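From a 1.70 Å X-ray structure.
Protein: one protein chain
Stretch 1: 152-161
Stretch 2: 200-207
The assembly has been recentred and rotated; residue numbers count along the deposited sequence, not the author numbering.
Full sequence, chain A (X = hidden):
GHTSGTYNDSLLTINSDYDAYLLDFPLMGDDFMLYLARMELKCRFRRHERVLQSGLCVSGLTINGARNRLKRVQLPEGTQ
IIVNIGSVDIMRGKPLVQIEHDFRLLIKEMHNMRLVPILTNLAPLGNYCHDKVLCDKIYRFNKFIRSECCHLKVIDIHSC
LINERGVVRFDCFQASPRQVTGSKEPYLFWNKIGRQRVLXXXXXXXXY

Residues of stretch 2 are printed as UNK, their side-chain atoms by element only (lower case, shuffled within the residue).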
# COMPACT_ATOMS: atom_id res chain seq x y z
N LEU A 152 17.25 1.75 -1.51
CA LEU A 152 16.25 2.18 -0.55
C LEU A 152 15.94 1.07 0.43
O LEU A 152 16.24 -0.10 0.17
CB LEU A 152 14.97 2.62 -1.28
CG LEU A 152 15.17 3.80 -2.25
CD1 LEU A 152 13.94 3.99 -3.15
CD2 LEU A 152 15.47 5.07 -1.47
N LYS A 153 15.33 1.42 1.56
CA LYS A 153 14.90 0.40 2.51
C LYS A 153 13.73 -0.40 1.94
O LYS A 153 12.70 0.17 1.54
CB LYS A 153 14.53 1.05 3.84
CG LYS A 153 14.14 0.06 4.92
CD LYS A 153 15.33 -0.77 5.39
CE LYS A 153 14.91 -1.62 6.59
NZ LYS A 153 16.08 -2.36 7.17
N VAL A 154 13.90 -1.72 1.90
CA VAL A 154 12.85 -2.62 1.42
C VAL A 154 12.50 -3.63 2.49
O VAL A 154 13.36 -4.38 2.95
CB VAL A 154 13.28 -3.35 0.13
CG1 VAL A 154 12.21 -4.37 -0.26
CG2 VAL A 154 13.53 -2.34 -0.99
N ILE A 155 11.24 -3.65 2.89
CA ILE A 155 10.78 -4.51 3.97
C ILE A 155 9.94 -5.66 3.42
O ILE A 155 8.91 -5.43 2.77
CB ILE A 155 9.95 -3.69 4.97
CG1 ILE A 155 10.81 -2.54 5.51
CG2 ILE A 155 9.40 -4.58 6.10
CD1 ILE A 155 10.04 -1.55 6.37
N ASP A 156 10.37 -6.88 3.69
CA ASP A 156 9.65 -8.06 3.23
C ASP A 156 8.54 -8.42 4.23
O ASP A 156 8.79 -9.07 5.26
CB ASP A 156 10.64 -9.21 3.01
CG ASP A 156 9.97 -10.57 2.83
OD1 ASP A 156 8.78 -10.65 2.44
OD2 ASP A 156 10.65 -11.59 3.07
N ILE A 157 7.31 -8.01 3.93
CA ILE A 157 6.16 -8.43 4.74
C ILE A 157 5.50 -9.70 4.21
O ILE A 157 4.71 -10.33 4.91
CB ILE A 157 5.07 -7.32 4.87
CG1 ILE A 157 4.47 -6.95 3.51
CG2 ILE A 157 5.63 -6.08 5.58
CD1 ILE A 157 3.14 -6.16 3.60
N HIS A 158 5.80 -10.04 2.96
CA HIS A 158 5.24 -11.23 2.32
C HIS A 158 5.54 -12.50 3.12
O HIS A 158 4.66 -13.32 3.37
CB HIS A 158 5.76 -11.37 0.89
CG HIS A 158 5.11 -12.47 0.11
ND1 HIS A 158 5.62 -13.75 0.06
CD2 HIS A 158 3.99 -12.48 -0.66
CE1 HIS A 158 4.84 -14.51 -0.69
NE2 HIS A 158 3.84 -13.76 -1.14
N SER A 159 6.79 -12.65 3.55
CA SER A 159 7.23 -13.88 4.22
C SER A 159 6.49 -14.22 5.51
O SER A 159 6.28 -15.39 5.82
CB SER A 159 8.75 -13.83 4.48
OG SER A 159 9.46 -13.86 3.25
N CYS A 160 6.08 -13.20 6.26
CA CYS A 160 5.42 -13.46 7.54
C CYS A 160 4.01 -14.02 7.38
O CYS A 160 3.42 -14.50 8.35
CB CYS A 160 5.41 -12.20 8.43
SG CYS A 160 4.14 -10.95 8.06
N LEU A 161 3.47 -13.99 6.16
CA LEU A 161 2.11 -14.45 5.92
C LEU A 161 2.07 -15.75 5.11
O LEU A 161 1.00 -16.20 4.69
CB LEU A 161 1.29 -13.35 5.23
CG LEU A 161 1.03 -12.09 6.07
CD1 LEU A 161 0.35 -11.01 5.26
CD2 LEU A 161 0.19 -12.40 7.31
N UNK A 200 4.52 -5.67 13.13
CA UNK A 200 5.79 -5.95 13.80
C UNK A 200 6.96 -6.13 12.85
O UNK A 200 8.08 -5.73 13.16
c UNK A 200 5.64 -7.13 14.76
o UNK A 200 6.26 -5.43 17.03
c UNK A 200 4.67 -6.81 15.90
n UNK A 200 4.13 -4.72 17.01
c UNK A 200 5.09 -5.59 16.70
N UNK A 201 6.73 -6.72 11.68
CA UNK A 201 7.81 -6.82 10.70
C UNK A 201 8.26 -5.43 10.26
O UNK A 201 9.46 -5.17 10.12
c UNK A 201 8.43 -7.49 8.34
c UNK A 201 7.25 -9.11 9.83
c UNK A 201 7.40 -7.65 9.46
N UNK A 202 7.30 -4.53 10.02
CA UNK A 202 7.62 -3.17 9.58
C UNK A 202 8.36 -2.41 10.67
O UNK A 202 9.41 -1.81 10.41
c UNK A 202 6.34 -2.40 9.17
c UNK A 202 5.69 -3.06 7.95
c UNK A 202 6.68 -0.92 8.87
c UNK A 202 4.28 -2.50 7.61
N UNK A 203 7.85 -2.47 11.90
CA UNK A 203 8.48 -1.72 12.99
C UNK A 203 9.89 -2.21 13.28
O UNK A 203 10.82 -1.42 13.43
c UNK A 203 7.65 -1.80 14.27
o UNK A 203 4.60 -0.30 15.69
c UNK A 203 5.74 -0.78 15.58
c UNK A 203 6.31 -1.06 14.20
o UNK A 203 6.45 -1.05 16.57
N UNK A 204 10.06 -3.53 13.35
CA UNK A 204 11.35 -4.08 13.74
C UNK A 204 12.40 -3.85 12.65
O UNK A 204 13.59 -3.81 12.94
c UNK A 204 10.30 -5.76 15.27
c UNK A 204 11.24 -5.57 14.09
o UNK A 204 10.73 -6.30 12.97
N UNK A 205 11.95 -3.67 11.42
CA UNK A 205 12.85 -3.35 10.32
C UNK A 205 13.30 -1.89 10.35
O UNK A 205 14.23 -1.50 9.62
c UNK A 205 12.16 -3.66 8.99
o UNK A 205 11.84 -5.03 8.90
N UNK A 206 12.66 -1.08 11.18
CA UNK A 206 12.93 0.36 11.19
C UNK A 206 13.40 0.86 12.56
O UNK A 206 13.45 2.06 12.82
c UNK A 206 11.67 1.13 10.76
c UNK A 206 11.20 0.91 9.32
c UNK A 206 12.24 1.38 8.32
c UNK A 206 9.89 1.68 9.10
N UNK A 207 13.74 -0.07 13.44
CA UNK A 207 14.02 0.31 14.82
C UNK A 207 15.26 1.18 15.02
O UNK A 207 15.25 2.13 15.81
c UNK A 207 14.28 -1.70 18.10
c UNK A 207 14.46 -0.56 17.15
o UNK A 207 14.01 -2.83 17.64
o UNK A 207 14.40 -1.47 19.33
c UNK A 207 14.16 -0.93 15.70

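Position 200 carries three side-chain carbons in a row, the third bearing one oxygen and one nitrogen. The side chain stays out of reach of stretch 1; the residue is Gln200. Its backbone O accepts a bond from the amide N of position 204, as expected within a helix.

At position 201 there are three carbons, one on CA that carries the other two, with no heteroatom. This short, beta-branched side chain is directed toward stretch 1 and meets four residues there: one terminal carbon lies near Asp156 O, Ile155 CG2 and Ile157 CG2, the other near Cys160 CB. The residue is Val201. CG1 of Val201 lies 3.5 Å from Asp156 O, 3.8 Å from Ile155 CG2 and 4.2 Å from Ile157 CG2, while CG2 of Val201 is 3.9 Å from Cys160 CB. The two methyls thus rest on different parts of the same bend.

Position 202 has four carbons, forked at the first, with one arm two carbons long. Its CB points sideways, yet carbons of both arms pack against Ile157 CG2 and Ile155 CD1, and the residue is Ile202. CG1 of Ile202 is 3.8 Å from Ile157 CG2, and CG2 of Ile202 lies 4.2 Å from Ile155 CD1.

Three carbons in a row, the third with two oxygens, occupy position 203. The carboxylate belongs to Glu203, whose CB points away from stretch 1 and which makes no contact with it.

Position 204 shows one carbon bearing an oxygen and a carbon, hence Thr204. Its OG1 turns back along the helix and donates to Gln200 O at 2.7 Å, leaving stretch 1 untouched.

A single carbon followed by an oxygen makes up position 205, and the oxygen lies near Ile155 CG2; this is Ser205. Its OG donates to Val201 O at 2.7 Å and is 3.7 Å from Ile155 CG2, so the hydroxyl is satisfied within its own stretch while packing against the strand. Ser205 O approaches Lys153 CE at 3.1 Å.

Position 206 has four carbons forked at the second. Its CB points sideways, but the end of the chain comes nearer, with carbons close to Ile155 CD1 and Lys153 CG: Leu206. CG of Leu206 is 4.0 Å from Ile155 CD1, and CD2 of Leu206 is 4.1 Å from Lys153 CG.

The last position, 207, carries three carbons in a row and a terminal pair of oxygens; Glu207 is out of reach.

The contact is chiefly apolar. Ile155, buried and directed toward the helix, touches Val201, Ile202, Ser205 and Leu206, and Ile157 and Cys160 extend the packing around Val201. Within stretch 1, the CB of Asp156 points away, and its carboxylate receives bonds from Ser159 N (3.0 Å to Asp156 OD1) and Ser159 OG (2.6 Å to Asp156 OD2), tying together the turn on which Val201 rests.

Stretch 2 (200-207) QVIETSLE
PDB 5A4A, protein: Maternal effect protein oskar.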